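Local structure of glycoside hydrolase YxiA (Bacillus licheniformis, 3LV4) at residues A[150-155]-A[203-208]; A[211-216]-A[235-240]; A[231-236]-A[270-275]. The protein probably hydrolyses glycosidic bonds of L-arabinan, as a calcium-binding member of glycoside hydrolase family 43. All coordinates share one frame; numbering follows the deposited sequence.

Contact 1: residues A[150-155]-A[203-208]; sequences HTFFDQ and AYILYH
H150 and Y204 stack their rings where two neighbouring blades of the family 43 five-bladed beta-propeller meet, one on strand 150-153 and the other on strand 200-208. The strands run in nearly the same direction, but their axes come no closer than 7.2 Å, so side chains rather than backbone pairing bridge the gap. With its CG anti to the backbone N (chi1 174°), H150 sends its imidazole across to lie flat on the phenol ring of Y204, the centroids 3.5 Å apart and the planes only 6° from parallel. The rings overlap almost fully, H150 NE2 lying 3.2 Å from CZ of Y204. Rotation of the imidazole is fixed by a second grip: ND1 of H150, through its in-plane edge, accepts the backbone N-H of I205 at 3.1 Å in a nearly straight bond (165°). The other face of the imidazole is covered near its rim by CD2 of F152. An alanine in place of Y204 would probably strip the H150 face opposite F152 of its stacking partner and open a gap between the blades, leaving the I205 N-H to hold the imidazole from this strand. Farther along, CB of I205 lies over the F152 ring, and I205 CD1 reaches CZ of F152 at 3.7 Å. At the outer end Q155, bent at its second torsion, sets CG over the centre of the Y207 ring, 3.2 Å from CD1 of Y207, and lays its amide almost parallel to that ring. Around these residues, strand 159-163 pairs with strand 150-153 through W160 and V162, I172 of strand 170-175 packs on F152 and I205, and strand 213-220 pairs antiparallel with strand 200-208.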
loop_
_atom_site.group_PDB
_atom_site.type_symbol
_atom_site.label_atom_id
_atom_site.label_comp_id
_atom_site.label_asym_id
_atom_site.label_seq_id
_atom_site.Cartn_x
_atom_site.Cartn_y
_atom_site.Cartn_z
ATOM N N HIS A 150 -0.620 -5.071 9.925
ATOM C CA HIS A 150 -1.846 -4.293 9.819
ATOM C C HIS A 150 -2.926 -5.022 10.602
ATOM O O HIS A 150 -3.301 -6.146 10.259
ATOM C CB HIS A 150 -2.298 -4.132 8.370
ATOM C CG HIS A 150 -3.628 -3.460 8.247
ATOM N ND1 HIS A 150 -4.514 -3.733 7.228
ATOM C CD2 HIS A 150 -4.229 -2.546 9.043
ATOM C CE1 HIS A 150 -5.600 -2.994 7.391
ATOM N NE2 HIS A 150 -5.454 -2.268 8.486
ATOM N N THR A 151 -3.415 -4.378 11.653
ATOM C CA THR A 151 -4.417 -4.966 12.529
ATOM C C THR A 151 -5.753 -4.321 12.228
ATOM O O THR A 151 -5.887 -3.093 12.262
ATOM C CB THR A 151 -4.048 -4.742 14.003
ATOM O OG1 THR A 151 -2.810 -5.418 14.283
ATOM C CG2 THR A 151 -5.149 -5.269 14.923
ATOM N N PHE A 152 -6.744 -5.140 11.908
ATOM C CA PHE A 152 -8.000 -4.591 11.414
ATOM C C PHE A 152 -9.171 -5.462 11.809
ATOM O O PHE A 152 -9.023 -6.671 11.989
ATOM C CB PHE A 152 -7.962 -4.462 9.889
ATOM C CG PHE A 152 -7.904 -5.788 9.171
ATOM C CD1 PHE A 152 -9.057 -6.369 8.654
ATOM C CD2 PHE A 152 -6.696 -6.455 9.018
ATOM C CE1 PHE A 152 -9.005 -7.593 7.999
ATOM C CE2 PHE A 152 -6.635 -7.676 8.356
ATOM C CZ PHE A 152 -7.795 -8.253 7.855
ATOM N N PHE A 153 -10.337 -4.834 11.932
ATOM C CA PHE A 153 -11.576 -5.564 12.154
ATOM C C PHE A 153 -12.175 -5.960 10.805
ATOM O O PHE A 153 -12.196 -5.142 9.870
ATOM C CB PHE A 153 -12.585 -4.681 12.884
ATOM C CG PHE A 153 -12.242 -4.407 14.324
ATOM C CD1 PHE A 153 -11.618 -3.225 14.689
ATOM C CD2 PHE A 153 -12.583 -5.319 15.316
ATOM C CE1 PHE A 153 -11.319 -2.960 16.021
ATOM C CE2 PHE A 153 -12.286 -5.069 16.650
ATOM C CZ PHE A 153 -11.654 -3.883 17.005
ATOM N N ASP A 154 -12.676 -7.192 10.694
ATOM C CA ASP A 154 -13.444 -7.553 9.505
ATOM C C ASP A 154 -14.895 -7.095 9.671
ATOM O O ASP A 154 -15.243 -6.460 10.670
ATOM C CB ASP A 154 -13.322 -9.048 9.138
ATOM C CG ASP A 154 -14.020 -9.976 10.133
ATOM O OD1 ASP A 154 -14.923 -9.522 10.870
ATOM O OD2 ASP A 154 -13.671 -11.178 10.152
ATOM N N GLN A 155 -15.732 -7.377 8.681
ATOM C CA GLN A 155 -17.108 -6.874 8.711
ATOM C C GLN A 155 -17.998 -7.587 9.722
ATOM O O GLN A 155 -19.121 -7.147 9.993
ATOM C CB GLN A 155 -17.717 -6.905 7.317
ATOM C CG GLN A 155 -16.984 -5.989 6.369
ATOM C CD GLN A 155 -16.985 -4.545 6.855
ATOM O OE1 GLN A 155 -15.937 -3.993 7.223
ATOM N NE2 GLN A 155 -18.165 -3.928 6.868
ATOM N N ALA A 203 1.842 -5.636 3.711
ATOM C CA ALA A 203 0.447 -6.043 3.552
ATOM C C ALA A 203 -0.538 -5.042 4.164
ATOM O O ALA A 203 -0.275 -4.435 5.207
ATOM C CB ALA A 203 0.224 -7.427 4.160
ATOM N N TYR A 204 -1.683 -4.881 3.519
ATOM C CA TYR A 204 -2.733 -4.043 4.067
ATOM C C TYR A 204 -4.067 -4.536 3.525
ATOM O O TYR A 204 -4.215 -4.697 2.315
ATOM C CB TYR A 204 -2.514 -2.569 3.691
ATOM C CG TYR A 204 -3.279 -1.640 4.604
ATOM C CD1 TYR A 204 -4.590 -1.283 4.326
ATOM C CD2 TYR A 204 -2.696 -1.152 5.772
ATOM C CE1 TYR A 204 -5.297 -0.455 5.173
ATOM C CE2 TYR A 204 -3.397 -0.328 6.629
ATOM C CZ TYR A 204 -4.697 0.019 6.325
ATOM O OH TYR A 204 -5.397 0.840 7.183
ATOM N N ILE A 205 -5.033 -4.785 4.411
ATOM C CA ILE A 205 -6.327 -5.305 3.969
ATOM C C ILE A 205 -7.462 -4.298 4.154
ATOM O O ILE A 205 -7.708 -3.818 5.267
ATOM C CB ILE A 205 -6.667 -6.665 4.639
ATOM C CG1 ILE A 205 -5.688 -7.740 4.132
ATOM C CG2 ILE A 205 -8.116 -7.075 4.314
ATOM C CD1 ILE A 205 -5.658 -9.013 4.957
ATOM N N LEU A 206 -8.139 -3.972 3.053
ATOM C CA LEU A 206 -9.269 -3.044 3.088
ATOM C C LEU A 206 -10.525 -3.663 2.474
ATOM O O LEU A 206 -10.500 -4.149 1.338
ATOM C CB LEU A 206 -8.929 -1.747 2.339
ATOM C CG LEU A 206 -10.045 -0.700 2.422
ATOM C CD1 LEU A 206 -10.145 -0.195 3.858
ATOM C CD2 LEU A 206 -9.830 0.457 1.467
ATOM N N TYR A 207 -11.623 -3.627 3.224
ATOM C CA TYR A 207 -12.922 -4.076 2.736
ATOM C C TYR A 207 -13.641 -2.949 2.006
ATOM O O TYR A 207 -13.610 -1.803 2.444
ATOM C CB TYR A 207 -13.784 -4.530 3.912
ATOM C CG TYR A 207 -15.149 -5.070 3.531
ATOM C CD1 TYR A 207 -16.300 -4.300 3.693
ATOM C CD2 TYR A 207 -15.292 -6.362 3.029
ATOM C CE1 TYR A 207 -17.559 -4.811 3.360
ATOM C CE2 TYR A 207 -16.537 -6.872 2.701
ATOM C CZ TYR A 207 -17.664 -6.097 2.866
ATOM O OH TYR A 207 -18.897 -6.620 2.528
ATOM N N HIS A 208 -14.294 -3.264 0.899
ATOM C CA HIS A 208 -15.153 -2.270 0.254
ATOM C C HIS A 208 -16.589 -2.762 0.271
ATOM O O HIS A 208 -16.876 -3.859 -0.214
ATOM C CB HIS A 208 -14.714 -1.974 -1.176
ATOM C CG HIS A 208 -15.303 -0.707 -1.721
ATOM N ND1 HIS A 208 -16.611 -0.616 -2.137
ATOM C CD2 HIS A 208 -14.760 0.522 -1.895
ATOM C CE1 HIS A 208 -16.852 0.621 -2.553
ATOM N NE2 HIS A 208 -15.748 1.329 -2.413
#

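Contact 2: residues A[211-216]-A[235-240]; sequences TQYYYL and RSKNPD
The Y213 ring, at the open end of the antiparallel beta hairpin formed by strands 213-220 and 230-236 within one propeller blade, is sandwiched between two cationic side chains: R235 lies over one face and K237 over the opposite one, while S236 O approaches the edge. The guanidinium of R235 is stacked flat on the ring (planes 3° apart), with CZ 4.0 Å from the Y213 centroid in a cation-pi contact; its NH1 also bonds to Q330 O. K237 bends at its second torsion (chi2 -67°), bringing CE and NZ over the other face, NZ 3.8 Å from the same centroid. The Y214 ring carries P239 on one face, CD of P239 reaching CE1 of Y214 at 3.5 Å, and has S236 O and K237 O at its edge; its hydroxyl bonds to Q155 N. Y214 and S236 form a hydrogen-bonded pair, Y214 N to S236 O at 2.8 Å and S236 N to Y214 O at 3.0 Å. Where the second strand ends, N238 N donates to S236 OG in an ST turn, the same OG also bonding to P242 O. NZ of K237 also makes a weak bond to T211 O, and a water accepts from NZ at 2.8 Å and donates to OE1 of Q212.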
loop_
_atom_site.group_PDB
_atom_site.type_symbol
_atom_site.label_atom_id
_atom_site.label_comp_id
_atom_site.label_asym_id
_atom_site.label_seq_id
_atom_site.Cartn_x
_atom_site.Cartn_y
_atom_site.Cartn_z
ATOM N N THR A 211 -18.462 -3.716 -3.362
ATOM C CA THR A 211 -18.088 -4.948 -4.047
ATOM C C THR A 211 -18.122 -6.143 -3.098
ATOM O O THR A 211 -18.194 -7.291 -3.544
ATOM C CB THR A 211 -16.671 -4.853 -4.634
ATOM O OG1 THR A 211 -15.730 -4.711 -3.567
ATOM C CG2 THR A 211 -16.548 -3.673 -5.583
ATOM N N GLN A 212 -18.066 -5.851 -1.797
ATOM C CA GLN A 212 -18.018 -6.857 -0.727
ATOM C C GLN A 212 -16.810 -7.788 -0.811
ATOM O O GLN A 212 -16.862 -8.953 -0.388
ATOM C CB GLN A 212 -19.329 -7.643 -0.634
ATOM C CG GLN A 212 -20.527 -6.734 -0.413
ATOM C CD GLN A 212 -21.788 -7.493 -0.061
ATOM O OE1 GLN A 212 -22.023 -8.589 -0.563
ATOM N NE2 GLN A 212 -22.608 -6.910 0.807
ATOM N N TYR A 213 -15.718 -7.251 -1.345
ATOM C CA TYR A 213 -14.423 -7.924 -1.315
ATOM C C TYR A 213 -13.510 -7.289 -0.284
ATOM O O TYR A 213 -13.559 -6.067 -0.054
ATOM C CB TYR A 213 -13.713 -7.821 -2.664
ATOM C CG TYR A 213 -14.241 -8.740 -3.732
ATOM C CD1 TYR A 213 -13.867 -10.080 -3.775
ATOM C CD2 TYR A 213 -15.087 -8.262 -4.722
ATOM C CE1 TYR A 213 -14.345 -10.916 -4.772
ATOM C CE2 TYR A 213 -15.568 -9.089 -5.713
ATOM C CZ TYR A 213 -15.197 -10.409 -5.737
ATOM O OH TYR A 213 -15.679 -11.220 -6.740
ATOM N N TYR A 214 -12.678 -8.128 0.328
ATOM C CA TYR A 214 -11.494 -7.665 1.030
ATOM C C TYR A 214 -10.364 -7.566 0.005
ATOM O O TYR A 214 -10.140 -8.495 -0.780
ATOM C CB TYR A 214 -11.101 -8.633 2.152
ATOM C CG TYR A 214 -12.132 -8.703 3.250
ATOM C CD1 TYR A 214 -13.228 -9.555 3.145
ATOM C CD2 TYR A 214 -12.018 -7.912 4.382
ATOM C CE1 TYR A 214 -14.178 -9.623 4.134
ATOM C CE2 TYR A 214 -12.968 -7.965 5.387
ATOM C CZ TYR A 214 -14.047 -8.825 5.256
ATOM O OH TYR A 214 -14.998 -8.886 6.245
ATOM N N TYR A 215 -9.672 -6.432 -0.001
ATOM C CA TYR A 215 -8.521 -6.243 -0.882
ATOM C C TYR A 215 -7.212 -6.325 -0.124
ATOM O O TYR A 215 -6.972 -5.560 0.816
ATOM C CB TYR A 215 -8.621 -4.914 -1.641
ATOM C CG TYR A 215 -9.846 -4.872 -2.512
ATOM C CD1 TYR A 215 -9.798 -5.303 -3.834
ATOM C CD2 TYR A 215 -11.065 -4.438 -2.002
ATOM C CE1 TYR A 215 -10.934 -5.287 -4.629
ATOM C CE2 TYR A 215 -12.205 -4.425 -2.789
ATOM C CZ TYR A 215 -12.132 -4.845 -4.098
ATOM O OH TYR A 215 -13.267 -4.826 -4.871
ATOM N N LEU A 216 -6.372 -7.267 -0.542
ATOM C CA LEU A 216 -5.033 -7.405 0.015
ATOM C C LEU A 216 -4.060 -6.576 -0.810
ATOM O O LEU A 216 -3.690 -6.964 -1.923
ATOM C CB LEU A 216 -4.608 -8.871 0.013
ATOM C CG LEU A 216 -3.156 -9.183 0.383
ATOM C CD1 LEU A 216 -2.857 -8.744 1.825
ATOM C CD2 LEU A 216 -2.905 -10.678 0.201
ATOM N N ARG A 235 -7.726 -10.037 -4.163
ATOM C CA ARG A 235 -8.993 -9.918 -3.440
ATOM C C ARG A 235 -9.572 -11.261 -3.005
ATOM O O ARG A 235 -9.241 -12.312 -3.559
ATOM C CB ARG A 235 -10.029 -9.143 -4.267
ATOM C CG ARG A 235 -10.616 -9.942 -5.428
ATOM C CD ARG A 235 -11.485 -9.071 -6.316
ATOM N NE ARG A 235 -12.100 -9.863 -7.378
ATOM C CZ ARG A 235 -12.920 -9.379 -8.303
ATOM N NH1 ARG A 235 -13.237 -8.087 -8.316
ATOM N NH2 ARG A 235 -13.424 -10.192 -9.222
ATOM N N SER A 236 -10.444 -11.200 -2.007
ATOM C CA SER A 236 -11.103 -12.374 -1.449
ATOM C C SER A 236 -12.427 -11.946 -0.838
ATOM O O SER A 236 -12.564 -10.820 -0.376
ATOM C CB SER A 236 -10.231 -13.001 -0.353
ATOM O OG SER A 236 -10.843 -14.165 0.188
ATOM N N LYS A 237 -13.404 -12.842 -0.823
ATOM C CA LYS A 237 -14.633 -12.577 -0.086
ATOM C C LYS A 237 -14.419 -12.711 1.428
ATOM O O LYS A 237 -15.267 -12.290 2.214
ATOM C CB LYS A 237 -15.772 -13.482 -0.568
ATOM C CG LYS A 237 -16.252 -13.163 -1.988
ATOM C CD LYS A 237 -16.933 -11.800 -2.073
ATOM C CE LYS A 237 -17.618 -11.597 -3.432
ATOM N NZ LYS A 237 -18.293 -10.246 -3.552
ATOM N N ASN A 238 -13.281 -13.279 1.828
ATOM C CA ASN A 238 -12.948 -13.445 3.248
ATOM C C ASN A 238 -11.723 -12.641 3.654
ATOM O O ASN A 238 -10.797 -12.499 2.869
ATOM C CB ASN A 238 -12.673 -14.910 3.566
ATOM C CG ASN A 238 -13.707 -15.839 2.966
ATOM O OD1 ASN A 238 -13.370 -16.768 2.229
ATOM N ND2 ASN A 238 -14.967 -15.594 3.276
ATOM N N PRO A 239 -11.702 -12.140 4.897
ATOM C CA PRO A 239 -10.540 -11.373 5.362
ATOM C C PRO A 239 -9.267 -12.212 5.338
ATOM O O PRO A 239 -8.189 -11.680 5.063
ATOM C CB PRO A 239 -10.918 -11.004 6.812
ATOM C CG PRO A 239 -11.953 -12.022 7.214
ATOM C CD PRO A 239 -12.735 -12.270 5.942
ATOM N N ASP A 240 -9.392 -13.507 5.607
ATOM C CA ASP A 240 -8.225 -14.385 5.673
ATOM C C ASP A 240 -8.028 -15.233 4.407
ATOM O O ASP A 240 -7.393 -16.292 4.450
ATOM C CB ASP A 240 -8.293 -15.276 6.921
ATOM C CG ASP A 240 -9.527 -16.161 6.943
ATOM O OD1 ASP A 240 -10.538 -15.802 6.298
ATOM O OD2 ASP A 240 -9.485 -17.215 7.620
HETATM O O HOH W 1 -20.543 -10.439 -1.874
#

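Contact 3: residues A[231-236]-A[270-275]; sequences IRVARS and YGVKLM
R232 reaches across the start of strand 272-280 to the loop before it, beginning with CB, which lies 3.4 Å from V272 O. CG passes K273 CA, and the extended chain carries CD past the carbonyl of Y270. NE lies 3.8 Å from K273 CB, which covers one face of the guanidinium. At the tip, NH1 donates to Y270 O at 2.8 Å; the acceptor is near the guanidinium plane, but the donor stands 35° above the carbonyl plane. The guanidinium also donates to N230 OD1 from NE, to E268 O from NH1 and to K364 O from NH2. NH2 of R232 is 5.0 Å from NZ of K273, like charges whose repulsion, if any, is probably eased by the bonds of that amine to H362 O and D365. The backbones pair as antiparallel strands of a propeller blade, R232 and K273 forming a non-hydrogen-bonded pair. Beside it, V233 N donates to V272 O at 2.8 Å and V272 N returns a bond to V233 O. L274 N donates to I231 O at 2.8 Å, almost straight (172°). G271 has backbone angles that call for glycine, and a CB there would also press on CD of R232. On the face opposite R232, V233 CG1 packs against V272 CB. Farther along, a water bridges I231 and M275, while I231 CD1 touches CE of M275, a selenomethionine, at 3.6 Å.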
loop_
_atom_site.group_PDB
_atom_site.type_symbol
_atom_site.label_atom_id
_atom_site.label_comp_id
_atom_site.label_asym_id
_atom_site.label_seq_id
_atom_site.Cartn_x
_atom_site.Cartn_y
_atom_site.Cartn_z
ATOM N N ILE A 231 3.089 -1.272 -5.813
ATOM C CA ILE A 231 1.908 -1.705 -5.078
ATOM C C ILE A 231 1.077 -2.643 -5.937
ATOM O O ILE A 231 0.791 -2.347 -7.098
ATOM C CB ILE A 231 1.045 -0.502 -4.639
ATOM C CG1 ILE A 231 1.804 0.332 -3.599
ATOM C CG2 ILE A 231 -0.300 -0.979 -4.083
ATOM C CD1 ILE A 231 1.235 1.736 -3.376
ATOM N N ARG A 232 0.709 -3.781 -5.363
ATOM C CA ARG A 232 -0.136 -4.743 -6.047
ATOM C C ARG A 232 -1.305 -5.082 -5.146
ATOM O O ARG A 232 -1.262 -4.847 -3.930
ATOM C CB ARG A 232 0.642 -6.014 -6.404
ATOM C CG ARG A 232 1.890 -5.748 -7.236
ATOM C CD ARG A 232 2.335 -6.953 -8.065
ATOM N NE ARG A 232 3.466 -6.581 -8.917
ATOM C CZ ARG A 232 3.909 -7.293 -9.951
ATOM N NH1 ARG A 232 3.337 -8.456 -10.257
ATOM N NH2 ARG A 232 4.940 -6.847 -10.666
ATOM N N VAL A 233 -2.352 -5.638 -5.737
ATOM C CA VAL A 233 -3.542 -5.963 -4.968
ATOM C C VAL A 233 -4.115 -7.305 -5.422
ATOM O O VAL A 233 -3.914 -7.734 -6.573
ATOM C CB VAL A 233 -4.588 -4.825 -5.078
ATOM C CG1 VAL A 233 -5.149 -4.733 -6.512
ATOM C CG2 VAL A 233 -5.699 -4.989 -4.034
ATOM N N ALA A 234 -4.792 -7.977 -4.492
ATOM C CA ALA A 234 -5.499 -9.216 -4.757
ATOM C C ALA A 234 -6.779 -9.134 -3.940
ATOM O O ALA A 234 -6.918 -8.236 -3.103
ATOM C CB ALA A 234 -4.651 -10.417 -4.325
ATOM N N ARG A 235 -7.726 -10.037 -4.163
ATOM C CA ARG A 235 -8.993 -9.918 -3.440
ATOM C C ARG A 235 -9.572 -11.261 -3.005
ATOM O O ARG A 235 -9.241 -12.312 -3.559
ATOM C CB ARG A 235 -10.029 -9.143 -4.267
ATOM C CG ARG A 235 -10.616 -9.942 -5.428
ATOM C CD ARG A 235 -11.485 -9.071 -6.316
ATOM N NE ARG A 235 -12.100 -9.863 -7.378
ATOM C CZ ARG A 235 -12.920 -9.379 -8.303
ATOM N NH1 ARG A 235 -13.237 -8.087 -8.316
ATOM N NH2 ARG A 235 -13.424 -10.192 -9.222
ATOM N N SER A 236 -10.444 -11.200 -2.007
ATOM C CA SER A 236 -11.103 -12.374 -1.449
ATOM C C SER A 236 -12.427 -11.946 -0.838
ATOM O O SER A 236 -12.564 -10.820 -0.376
ATOM C CB SER A 236 -10.231 -13.001 -0.353
ATOM O OG SER A 236 -10.843 -14.165 0.188
ATOM N N TYR A 270 2.297 -12.264 -11.051
ATOM C CA TYR A 270 1.106 -12.449 -10.226
ATOM C C TYR A 270 0.720 -11.206 -9.458
ATOM O O TYR A 270 1.576 -10.383 -9.139
ATOM C CB TYR A 270 1.337 -13.602 -9.256
ATOM C CG TYR A 270 1.640 -14.874 -9.993
ATOM C CD1 TYR A 270 0.646 -15.530 -10.710
ATOM C CD2 TYR A 270 2.920 -15.406 -10.009
ATOM C CE1 TYR A 270 0.918 -16.689 -11.408
ATOM C CE2 TYR A 270 3.197 -16.577 -10.707
ATOM C CZ TYR A 270 2.189 -17.207 -11.400
ATOM O OH TYR A 270 2.441 -18.368 -12.095
ATOM N N GLY A 271 -0.572 -11.091 -9.154
ATOM C CA GLY A 271 -1.116 -9.904 -8.517
ATOM C C GLY A 271 -1.518 -8.834 -9.520
ATOM O O GLY A 271 -1.059 -8.834 -10.665
ATOM N N VAL A 272 -2.373 -7.907 -9.098
ATOM C CA VAL A 272 -2.728 -6.779 -9.956
ATOM C C VAL A 272 -1.825 -5.606 -9.591
ATOM O O VAL A 272 -1.930 -5.062 -8.494
ATOM C CB VAL A 272 -4.200 -6.377 -9.755
ATOM C CG1 VAL A 272 -4.572 -5.191 -10.654
ATOM C CG2 VAL A 272 -5.128 -7.579 -10.024
ATOM N N LYS A 273 -0.930 -5.225 -10.500
ATOM C CA LYS A 273 0.021 -4.139 -10.235
ATOM C C LYS A 273 -0.643 -2.797 -10.498
ATOM O O LYS A 273 -1.079 -2.523 -11.616
ATOM C CB LYS A 273 1.277 -4.295 -11.093
ATOM C CG LYS A 273 2.247 -3.128 -11.011
ATOM C CD LYS A 273 3.463 -3.368 -11.914
ATOM C CE LYS A 273 4.453 -2.202 -11.890
ATOM N NZ LYS A 273 5.523 -2.377 -12.926
ATOM N N LEU A 274 -0.709 -1.956 -9.471
ATOM C CA LEU A 274 -1.477 -0.709 -9.566
ATOM C C LEU A 274 -0.655 0.484 -10.012
ATOM O O LEU A 274 -1.195 1.439 -10.574
ATOM C CB LEU A 274 -2.124 -0.376 -8.224
ATOM C CG LEU A 274 -3.161 -1.396 -7.763
ATOM C CD1 LEU A 274 -3.729 -0.991 -6.399
ATOM C CD2 LEU A 274 -4.264 -1.517 -8.820
HETATM N N MSE A 275 0.647 0.439 -9.750
HETATM C CA MSE A 275 1.494 1.614 -9.960
HETATM C C MSE A 275 2.968 1.250 -9.826
HETATM O O MSE A 275 3.361 0.591 -8.856
HETATM C CB MSE A 275 1.127 2.703 -8.941
HETATM C CG MSE A 275 1.993 3.954 -8.990
HETATM SE SE MSE A 275 1.452 5.269 -7.605
HETATM C CE MSE A 275 1.165 4.054 -6.106
HETATM O O HOH W 2 3.245 1.451 -6.386
#

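In the fold
Strands 200-208, 213-220, 230-236 and 272-280 lie side by side in one propeller blade: contact 1 joins its first strand to the preceding blade, contacts 2 and 3 join its later ones. Contacts 1 and 2, centres 9 Å apart, share a probable hydrogen bond, Y215 N to L206 O at 2.8 Å. Contact 3 has R235 and S236 in common with contact 2, and L216 N probably bonds to A234 O at 2.8 Å. Contact 1 lies nearest the predicted catalytic centre: side chains of A203 and D148 are about 6 Å apart, and that of Y204 about 5 Å from a bound calcium. In contact 3, the I231 side chain is about 10 Å from that of E201, the predicted proton donor.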